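Local coordinates for protein AA9 family lytic polysaccharide monooxygenase B (Heterobasidion irregulare TC 32-1, PDB 5NNS) that oxidatively cleaves beta-1,4-glucosidic bonds of crystalline and amorphous cellulose at C1, using a single copper ion, a reductant and H2O2 or O2, at residues Ala181-Tyr195 / Thr213-Gly225. Residues are numbered along the deposited sequence; the frame is centred on the assembly and turned at random.
Sequences ATPPASYLVKLPGAY and TNYTIPGPAVWQG. With NAG (2-acetamido-2-deoxy-beta-D-glucopyranose), chain C; AKR (acrylic acid), chain N.
P218 opens the contact with Y195, just after the glycosylated N214, where O7 of the attached N-acetylglucosamine accepts a straight bond from T216 N: P218 CB lies 3.6 Å from Y195 CD1, the two side chains crossing at about a right angle. The far end of Y195 is anchored by its OH, hydrogen-bonded to E154. G219 N meets the edge of the same ring; the backbone conformation here calls for glycine, leaving no room for a CB beside Y195 CE1 and P220 CD. G219 O lies 3.0 Å from O of an acrylic acid, whose pocket K108 helps line, its NZ hydrogen-bonded to P218 O and P220 O. P220 fits its ring against both methyls of V189, with CD 3.8 Å from V189 CG2, and brings CG 3.5 Å from the carbonyl O of Y187. At A221 two waters link the backbones: one accepts from A221 N and donates to S186 O, the other donates to both A221 O and Y187 O. The A221 methyl touches Y187 CE2.

W223 carries the largest share of the interface. With CG anti to its backbone N (chi1 -172°), the indole reaches across to A181-P184. P183 CB sits over one face, 3.7 Å from the five-membered ring's centroid, and G225 N over the opposite face. The indole edge points CD1 into the face of Y187, planes at 67° in a T-shaped stack. Packing and water bridges thus join two passes of one long loop, while backbone bonds of V189 with W106 and W223 with K108 hold both to strand 106-116.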
# COMPACT_ATOMS: atom_id res chain seq x y z
N ALA A 181 -1.52 10.60 -18.86
CA ALA A 181 -1.51 11.48 -17.70
C ALA A 181 -0.51 10.99 -16.65
O ALA A 181 -0.38 9.78 -16.42
CB ALA A 181 -2.90 11.59 -17.10
N THR A 182 0.21 11.93 -16.03
CA THR A 182 1.10 11.67 -14.91
C THR A 182 0.74 12.61 -13.76
O THR A 182 0.35 13.75 -14.02
CB THR A 182 2.58 11.91 -15.27
OG1 THR A 182 2.72 13.23 -15.81
CG2 THR A 182 3.07 10.90 -16.31
N PRO A 183 0.87 12.16 -12.50
CA PRO A 183 0.55 13.08 -11.41
C PRO A 183 1.52 14.27 -11.35
O PRO A 183 2.72 14.07 -11.54
CB PRO A 183 0.69 12.22 -10.14
CG PRO A 183 1.10 10.87 -10.57
CD PRO A 183 1.50 10.92 -12.01
N PRO A 184 1.00 15.50 -11.11
CA PRO A 184 1.89 16.65 -10.87
C PRO A 184 2.81 16.45 -9.65
O PRO A 184 2.52 15.62 -8.78
CB PRO A 184 0.92 17.81 -10.62
CG PRO A 184 -0.39 17.39 -11.18
CD PRO A 184 -0.43 15.89 -11.09
N ALA A 185 3.89 17.21 -9.61
CA ALA A 185 4.92 17.09 -8.57
C ALA A 185 4.39 17.18 -7.13
O ALA A 185 4.91 16.51 -6.26
CB ALA A 185 6.01 18.13 -8.78
N SER A 186 3.35 17.97 -6.90
CA SER A 186 2.74 18.12 -5.56
C SER A 186 2.10 16.85 -4.98
O SER A 186 1.94 16.75 -3.77
CB SER A 186 1.70 19.24 -5.57
OG SER A 186 0.70 18.99 -6.54
N TYR A 187 1.70 15.90 -5.83
CA TYR A 187 1.15 14.61 -5.38
C TYR A 187 2.23 13.56 -5.14
O TYR A 187 1.93 12.51 -4.57
CB TYR A 187 0.17 14.06 -6.40
CG TYR A 187 -1.07 14.88 -6.55
CD1 TYR A 187 -1.10 15.98 -7.40
CD2 TYR A 187 -2.23 14.57 -5.84
CE1 TYR A 187 -2.24 16.75 -7.55
CE2 TYR A 187 -3.38 15.33 -5.98
CZ TYR A 187 -3.39 16.41 -6.83
OH TYR A 187 -4.53 17.17 -6.98
N LEU A 188 3.46 13.84 -5.57
CA LEU A 188 4.54 12.86 -5.55
C LEU A 188 5.35 12.96 -4.26
O LEU A 188 5.72 14.05 -3.84
CB LEU A 188 5.44 13.06 -6.77
CG LEU A 188 4.76 12.94 -8.15
CD1 LEU A 188 5.73 13.27 -9.27
CD2 LEU A 188 4.17 11.55 -8.35
N VAL A 189 5.59 11.81 -3.63
CA VAL A 189 6.40 11.73 -2.41
C VAL A 189 7.37 10.55 -2.48
O VAL A 189 7.30 9.71 -3.37
CB VAL A 189 5.52 11.61 -1.14
CG1 VAL A 189 4.62 12.84 -1.01
CG2 VAL A 189 4.68 10.33 -1.15
N LYS A 190 8.28 10.51 -1.51
CA LYS A 190 9.24 9.43 -1.35
C LYS A 190 8.84 8.57 -0.15
O LYS A 190 8.13 9.04 0.76
CB LYS A 190 10.64 9.99 -1.12
CG LYS A 190 11.16 10.93 -2.21
CD LYS A 190 11.70 10.19 -3.43
CE LYS A 190 12.90 10.93 -4.02
NZ LYS A 190 13.19 10.56 -5.44
N LEU A 191 9.31 7.33 -0.16
CA LEU A 191 9.08 6.38 0.92
C LEU A 191 10.38 5.65 1.27
O LEU A 191 10.80 4.79 0.49
CB LEU A 191 7.99 5.37 0.52
CG LEU A 191 6.58 5.96 0.41
CD1 LEU A 191 5.65 4.97 -0.27
CD2 LEU A 191 6.04 6.36 1.78
N PRO A 192 11.03 5.97 2.40
CA PRO A 192 10.61 6.99 3.37
C PRO A 192 10.74 8.43 2.87
O PRO A 192 11.37 8.68 1.83
CB PRO A 192 11.58 6.77 4.54
CG PRO A 192 12.83 6.29 3.87
CD PRO A 192 12.35 5.41 2.74
N GLY A 193 10.17 9.36 3.63
CA GLY A 193 10.14 10.78 3.29
C GLY A 193 8.76 11.37 3.48
O GLY A 193 8.62 12.48 4.01
N ALA A 194 7.74 10.62 3.07
CA ALA A 194 6.34 11.06 3.13
C ALA A 194 5.80 11.18 4.55
O ALA A 194 4.96 12.05 4.81
CB ALA A 194 5.45 10.09 2.35
N TYR A 195 6.26 10.30 5.44
CA TYR A 195 5.72 10.17 6.79
C TYR A 195 6.75 10.59 7.83
O TYR A 195 7.95 10.49 7.59
CB TYR A 195 5.33 8.72 7.08
CG TYR A 195 4.33 8.08 6.12
CD1 TYR A 195 3.23 8.79 5.62
CD2 TYR A 195 4.47 6.74 5.73
CE1 TYR A 195 2.33 8.19 4.75
CE2 TYR A 195 3.56 6.14 4.87
CZ TYR A 195 2.49 6.86 4.38
OH TYR A 195 1.60 6.26 3.52
N THR A 213 -13.34 13.34 15.97
CA THR A 213 -13.98 12.85 14.76
C THR A 213 -13.22 13.18 13.45
O THR A 213 -13.69 12.84 12.36
CB THR A 213 -15.40 13.43 14.67
OG1 THR A 213 -15.32 14.86 14.74
CG2 THR A 213 -16.25 12.93 15.84
N ASN A 214 -12.06 13.83 13.56
CA ASN A 214 -11.21 14.11 12.40
C ASN A 214 -9.94 13.27 12.43
O ASN A 214 -9.38 13.02 13.50
CB ASN A 214 -10.85 15.61 12.29
CG ASN A 214 -10.02 16.12 13.47
OD1 ASN A 214 -10.51 16.19 14.59
ND2 ASN A 214 -8.75 16.46 13.21
N TYR A 215 -9.49 12.84 11.26
CA TYR A 215 -8.22 12.15 11.12
C TYR A 215 -7.62 12.48 9.77
O TYR A 215 -8.11 12.02 8.74
CB TYR A 215 -8.41 10.64 11.29
CG TYR A 215 -7.14 9.83 11.12
CD1 TYR A 215 -6.28 9.60 12.19
CD2 TYR A 215 -6.81 9.27 9.88
CE1 TYR A 215 -5.13 8.85 12.04
CE2 TYR A 215 -5.66 8.52 9.72
CZ TYR A 215 -4.82 8.31 10.80
OH TYR A 215 -3.66 7.57 10.64
N THR A 216 -6.57 13.30 9.79
CA THR A 216 -5.80 13.61 8.60
C THR A 216 -4.95 12.38 8.27
O THR A 216 -4.08 11.99 9.04
CB THR A 216 -4.91 14.84 8.83
OG1 THR A 216 -5.75 15.96 9.12
CG2 THR A 216 -4.03 15.16 7.60
N ILE A 217 -5.25 11.77 7.13
CA ILE A 217 -4.53 10.59 6.71
C ILE A 217 -3.14 11.07 6.32
O ILE A 217 -3.02 12.07 5.61
CB ILE A 217 -5.20 9.85 5.53
CG1 ILE A 217 -6.62 9.41 5.90
CG2 ILE A 217 -4.38 8.62 5.15
CD1 ILE A 217 -7.48 9.02 4.71
N PRO A 218 -2.07 10.40 6.82
CA PRO A 218 -0.71 10.77 6.42
C PRO A 218 -0.47 10.63 4.93
O PRO A 218 -1.17 9.88 4.25
CB PRO A 218 0.16 9.75 7.18
CG PRO A 218 -0.68 9.28 8.31
CD PRO A 218 -2.08 9.29 7.80
N GLY A 219 0.55 11.33 4.43
CA GLY A 219 0.95 11.24 3.04
C GLY A 219 0.22 12.26 2.20
O GLY A 219 -0.50 13.11 2.74
N PRO A 220 0.39 12.19 0.86
CA PRO A 220 -0.15 13.22 -0.03
C PRO A 220 -1.65 13.07 -0.30
O PRO A 220 -2.29 12.11 0.15
CB PRO A 220 0.65 13.01 -1.32
CG PRO A 220 0.93 11.55 -1.33
CD PRO A 220 1.17 11.18 0.11
N ALA A 221 -2.20 14.04 -1.03
CA ALA A 221 -3.56 13.95 -1.53
C ALA A 221 -3.66 12.82 -2.55
O ALA A 221 -2.65 12.36 -3.10
CB ALA A 221 -4.00 15.27 -2.15
N VAL A 222 -4.90 12.37 -2.77
CA VAL A 222 -5.18 11.29 -3.71
C VAL A 222 -5.23 11.84 -5.13
O VAL A 222 -5.88 12.86 -5.40
CB VAL A 222 -6.50 10.57 -3.35
CG1 VAL A 222 -6.85 9.50 -4.38
CG2 VAL A 222 -6.39 9.96 -1.96
N TRP A 223 -4.54 11.15 -6.04
CA TRP A 223 -4.55 11.46 -7.46
C TRP A 223 -5.44 10.44 -8.19
O TRP A 223 -5.04 9.30 -8.40
CB TRP A 223 -3.13 11.45 -8.03
CG TRP A 223 -3.06 11.95 -9.44
CD1 TRP A 223 -3.09 13.25 -9.85
CD2 TRP A 223 -2.93 11.15 -10.62
NE1 TRP A 223 -3.00 13.31 -11.23
CE2 TRP A 223 -2.89 12.04 -11.72
CE3 TRP A 223 -2.83 9.77 -10.85
CZ2 TRP A 223 -2.76 11.59 -13.04
CZ3 TRP A 223 -2.71 9.33 -12.16
CH2 TRP A 223 -2.68 10.23 -13.24
N GLN A 224 -6.65 10.87 -8.54
CA GLN A 224 -7.63 10.03 -9.24
C GLN A 224 -7.51 10.01 -10.78
O GLN A 224 -8.28 9.31 -11.43
CB GLN A 224 -9.05 10.42 -8.82
CG GLN A 224 -9.42 9.91 -7.44
CD GLN A 224 -10.78 10.36 -6.98
OE1 GLN A 224 -11.00 11.54 -6.76
NE2 GLN A 224 -11.70 9.41 -6.83
N GLY A 225 -6.56 10.75 -11.34
CA GLY A 225 -6.31 10.75 -12.79
C GLY A 225 -6.09 12.13 -13.36
O GLY A 225 -6.55 13.12 -12.78
C1 NAG C . -7.84 17.00 14.21
C2 NAG C . -6.37 16.72 13.87
C3 NAG C . -5.42 17.59 14.68
C4 NAG C . -5.76 19.06 14.48
C5 NAG C . -7.20 19.30 14.92
C6 NAG C . -7.59 20.75 14.64
C7 NAG C . -5.70 14.43 13.25
C8 NAG C . -5.36 13.06 13.75
N2 NAG C . -6.02 15.34 14.17
O3 NAG C . -4.08 17.31 14.27
O4 NAG C . -4.87 19.90 15.22
O5 NAG C . -8.11 18.42 14.23
O6 NAG C . -8.97 20.96 14.96
O7 NAG C . -5.69 14.68 12.05
CA AKR N . -5.68 14.22 2.45
CB AKR N . -5.70 15.55 2.38
C AKR N . -4.43 13.48 2.73
O AKR N . -3.36 14.09 2.93
OXT AKR N . -4.46 12.23 2.78
O HOH W 1 -0.37 16.19 -2.11
O HOH W 2 -0.49 11.28 -4.42